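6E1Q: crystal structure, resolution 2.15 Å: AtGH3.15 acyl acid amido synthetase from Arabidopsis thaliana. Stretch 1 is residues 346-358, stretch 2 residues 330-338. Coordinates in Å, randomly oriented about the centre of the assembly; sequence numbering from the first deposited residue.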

# COMPACT_ATOMS: atom_id res chain seq x y z
N VAL A 346 -5.36 13.28 -3.52
CA VAL A 346 -6.18 12.07 -3.60
C VAL A 346 -7.18 12.04 -2.45
O VAL A 346 -6.81 12.19 -1.27
CB VAL A 346 -5.28 10.83 -3.58
CG1 VAL A 346 -6.11 9.59 -3.30
CG2 VAL A 346 -4.52 10.70 -4.90
N SER A 347 -8.46 11.86 -2.77
CA SER A 347 -9.50 11.62 -1.78
C SER A 347 -10.36 10.44 -2.21
O SER A 347 -10.67 10.29 -3.40
CB SER A 347 -10.41 12.85 -1.59
OG SER A 347 -9.95 13.65 -0.52
N TYR A 348 -10.79 9.63 -1.24
CA TYR A 348 -11.54 8.41 -1.51
C TYR A 348 -12.97 8.54 -1.02
O TYR A 348 -13.21 8.86 0.15
CB TYR A 348 -10.87 7.21 -0.85
CG TYR A 348 -9.44 6.98 -1.29
CD1 TYR A 348 -9.15 6.43 -2.54
CD2 TYR A 348 -8.38 7.27 -0.43
CE1 TYR A 348 -7.83 6.19 -2.94
CE2 TYR A 348 -7.05 7.04 -0.81
CZ TYR A 348 -6.78 6.50 -2.07
OH TYR A 348 -5.47 6.26 -2.44
N THR A 349 -13.92 8.29 -1.91
CA THR A 349 -15.33 8.30 -1.57
C THR A 349 -15.71 6.92 -1.05
O THR A 349 -15.46 5.92 -1.73
CB THR A 349 -16.14 8.65 -2.81
OG1 THR A 349 -15.74 9.93 -3.31
CG2 THR A 349 -17.63 8.67 -2.48
N ILE A 350 -16.31 6.86 0.13
CA ILE A 350 -16.74 5.58 0.70
C ILE A 350 -17.93 5.05 -0.08
O ILE A 350 -18.85 5.79 -0.43
CB ILE A 350 -17.08 5.75 2.19
CG1 ILE A 350 -15.86 6.24 2.97
CG2 ILE A 350 -17.57 4.45 2.78
CD1 ILE A 350 -14.66 5.32 2.86
N ILE A 351 -17.90 3.76 -0.40
CA ILE A 351 -18.94 3.14 -1.22
C ILE A 351 -19.92 2.41 -0.29
O ILE A 351 -19.54 1.39 0.30
CB ILE A 351 -18.34 2.20 -2.27
CG1 ILE A 351 -17.43 3.01 -3.20
CG2 ILE A 351 -19.44 1.54 -3.08
CD1 ILE A 351 -18.18 4.17 -3.93
N PRO A 352 -21.17 2.88 -0.17
CA PRO A 352 -22.05 2.43 0.92
C PRO A 352 -22.47 0.97 0.86
O PRO A 352 -23.01 0.48 1.86
CB PRO A 352 -23.30 3.32 0.75
CG PRO A 352 -22.89 4.42 -0.10
CD PRO A 352 -21.76 3.98 -0.95
N CYS A 353 -22.34 0.29 -0.26
CA CYS A 353 -22.83 -1.08 -0.30
C CYS A 353 -21.77 -2.09 0.12
O CYS A 353 -22.09 -3.28 0.23
CB CYS A 353 -23.35 -1.42 -1.69
SG CYS A 353 -22.08 -1.30 -2.92
N MET A 354 -20.53 -1.66 0.37
CA MET A 354 -19.44 -2.59 0.64
C MET A 354 -19.35 -3.00 2.11
O MET A 354 -18.55 -3.88 2.44
CB MET A 354 -18.11 -1.98 0.20
CG MET A 354 -18.11 -1.54 -1.26
SD MET A 354 -18.55 -2.91 -2.37
CE MET A 354 -17.11 -3.96 -2.13
N GLY A 355 -20.16 -2.41 2.96
CA GLY A 355 -20.12 -2.68 4.39
C GLY A 355 -20.83 -1.56 5.12
O GLY A 355 -21.24 -0.57 4.53
N TYR A 356 -21.00 -1.76 6.42
CA TYR A 356 -21.55 -0.72 7.29
C TYR A 356 -20.39 -0.01 7.97
O TYR A 356 -19.59 -0.65 8.66
CB TYR A 356 -22.51 -1.30 8.34
CG TYR A 356 -23.21 -0.22 9.17
CD1 TYR A 356 -24.25 0.52 8.63
CD2 TYR A 356 -22.80 0.06 10.47
CE1 TYR A 356 -24.89 1.50 9.37
CE2 TYR A 356 -23.43 1.05 11.22
CZ TYR A 356 -24.48 1.76 10.66
OH TYR A 356 -25.12 2.75 11.38
N PHE A 357 -20.32 1.30 7.78
CA PHE A 357 -19.13 2.08 8.10
C PHE A 357 -19.44 3.09 9.18
O PHE A 357 -20.28 3.98 8.99
CB PHE A 357 -18.60 2.80 6.85
CG PHE A 357 -18.24 1.89 5.72
CD1 PHE A 357 -17.14 1.06 5.81
CD2 PHE A 357 -19.00 1.86 4.56
CE1 PHE A 357 -16.80 0.22 4.76
CE2 PHE A 357 -18.66 1.05 3.52
CZ PHE A 357 -17.56 0.21 3.63
N GLU A 358 -18.76 2.97 10.32
CA GLU A 358 -18.79 3.99 11.35
C GLU A 358 -17.42 4.64 11.46
O GLU A 358 -16.44 4.18 10.87
CB GLU A 358 -19.22 3.40 12.70
CG GLU A 358 -20.64 2.86 12.70
CD GLU A 358 -20.95 2.08 13.95
OE1 GLU A 358 -20.41 0.96 14.10
OE2 GLU A 358 -21.72 2.58 14.79
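Stretch 2 330-338: ECFMGVNFN

Stretch 2 lies on stretch 1 as a short antiparallel neighbour. Its strand, 332-335, runs against strand 348-350 with 128° between their N-to-C directions, and the two axes approach to 4.2 Å. The register follows from two bridges: T349 faces V335 as the hydrogen-bonded pair, and I350 faces G334 as the non-hydrogen-bonded pair, their CA atoms 4.1 Å apart.

The backbone bonding is compact. T349 spends both of its main-chain groups on V335: T349 N donates to V335 O at 2.8 Å, and V335 N donates to T349 O at 3.0 Å. Two residues on, I351 N donates to M333 O at 2.9 Å with a nearly straight 164° angle, so the pairing reaches past the end of strand 348-350. Two acceptors also receive CA-H...O contacts, M333 O from I350 CA at 3.3 Å and V335 O from Y348 CA at 3.5 Å.

Where direct bonding stops, water takes over. Beyond I351 the chain enters a type I turn, I351 to M354, closed by M354 N to I351 O at 3.2 Å. The turn leaves M354 O facing stretch 2, and one water joins the two chains there, accepting from F332 N at 3.1 Å and donating to M354 O at 3.2 Å. At the other end a second water accepts from F337 N at 2.9 Å and donates to S347 O at 2.8 Å; it also hydrogen-bonds T349 OG1 at 3.0 Å. Thus F332 N and F337 N, lying outside the direct ladder, are each satisfied by a bridging water.

Glycine at 334 permits the close pairing: an ideal CB built on G334 would lie 2.9 Å from T349 O, a clash, and that same modelled G334 CB would come within 3.3 Å of Y348 CB. On the face shared by T349 and V335, the side chains pack with their neighbours: I351 CD1 lies 3.8 Å from V335 CG2 and 4.1 Å from F337 CE2, while T349 OG1 meets the edge of the F337 ring, 3.4 Å from CD2.

At the end of the turn, packing replaces the ladder. M354, its last residue, points toward stretch 2, its CB 3.1 Å from F332 O and its CE 3.8 Å from CD2 at the edge of the F332 ring. Strand 356-358 then supplies F357, whose CE1 touches both M333 CG and C331 SG at 3.6 Å. The rule to read here is economical: three direct backbone bonds set the register, a glycine lets the chains close in, and water serves the amides at the margins.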

# COMPACT_ATOMS: atom_id res chain seq x y z
N GLU A 330 -9.75 -6.49 5.38
CA GLU A 330 -11.01 -6.54 6.12
C GLU A 330 -12.19 -5.99 5.32
O GLU A 330 -13.33 -6.45 5.49
CB GLU A 330 -10.85 -5.74 7.42
CG GLU A 330 -9.83 -6.33 8.43
CD GLU A 330 -8.46 -5.68 8.36
OE1 GLU A 330 -7.73 -5.71 9.38
OE2 GLU A 330 -8.11 -5.14 7.29
N CYS A 331 -11.95 -5.00 4.46
CA CYS A 331 -13.07 -4.35 3.79
C CYS A 331 -12.57 -3.52 2.61
O CYS A 331 -11.64 -2.73 2.77
CB CYS A 331 -13.82 -3.43 4.76
SG CYS A 331 -15.50 -3.07 4.21
N PHE A 332 -13.20 -3.67 1.45
CA PHE A 332 -13.01 -2.69 0.39
C PHE A 332 -13.87 -1.47 0.70
O PHE A 332 -15.08 -1.61 0.91
CB PHE A 332 -13.39 -3.25 -0.98
CG PHE A 332 -13.08 -2.32 -2.10
CD1 PHE A 332 -11.77 -1.94 -2.36
CD2 PHE A 332 -14.09 -1.79 -2.87
CE1 PHE A 332 -11.48 -1.07 -3.39
CE2 PHE A 332 -13.80 -0.91 -3.91
CZ PHE A 332 -12.49 -0.56 -4.17
N MET A 333 -13.27 -0.29 0.71
CA MET A 333 -13.97 0.82 1.36
C MET A 333 -14.29 2.00 0.46
O MET A 333 -15.40 2.54 0.54
CB MET A 333 -13.16 1.30 2.56
CG MET A 333 -13.38 0.40 3.75
SD MET A 333 -12.35 0.78 5.15
CE MET A 333 -10.79 0.05 4.65
N GLY A 334 -13.36 2.44 -0.40
CA GLY A 334 -13.60 3.66 -1.14
C GLY A 334 -12.91 3.65 -2.48
O GLY A 334 -11.99 2.87 -2.72
N VAL A 335 -13.36 4.55 -3.36
CA VAL A 335 -12.71 4.75 -4.64
C VAL A 335 -12.50 6.24 -4.89
O VAL A 335 -13.16 7.10 -4.30
CB VAL A 335 -13.49 4.13 -5.82
CG1 VAL A 335 -13.36 2.62 -5.78
CG2 VAL A 335 -14.95 4.58 -5.81
N ASN A 336 -11.58 6.53 -5.80
CA ASN A 336 -11.23 7.90 -6.15
C ASN A 336 -12.09 8.31 -7.34
O ASN A 336 -11.91 7.80 -8.45
CB ASN A 336 -9.73 7.99 -6.42
CG ASN A 336 -9.23 9.39 -6.75
OD1 ASN A 336 -8.03 9.56 -7.02
ND2 ASN A 336 -10.10 10.37 -6.78
N PHE A 337 -13.03 9.22 -7.12
CA PHE A 337 -13.83 9.65 -8.25
C PHE A 337 -13.12 10.67 -9.14
O PHE A 337 -13.71 11.10 -10.14
CB PHE A 337 -15.15 10.21 -7.75
CG PHE A 337 -16.19 9.15 -7.57
CD1 PHE A 337 -16.99 8.76 -8.64
CD2 PHE A 337 -16.37 8.53 -6.34
CE1 PHE A 337 -17.94 7.78 -8.49
CE2 PHE A 337 -17.33 7.54 -6.18
CZ PHE A 337 -18.12 7.17 -7.26
N ASN A 338 -11.88 11.05 -8.82
CA ASN A 338 -11.10 11.97 -9.66
C ASN A 338 -9.71 11.39 -9.85
O ASN A 338 -8.72 11.93 -9.33
CB ASN A 338 -11.04 13.37 -9.05
CG ASN A 338 -10.37 14.37 -9.97
OD1 ASN A 338 -10.19 14.10 -11.16
ND2 ASN A 338 -10.01 15.53 -9.44
O HOH W 1 -15.84 -5.21 1.41
O HOH W 2 -13.16 10.68 -4.59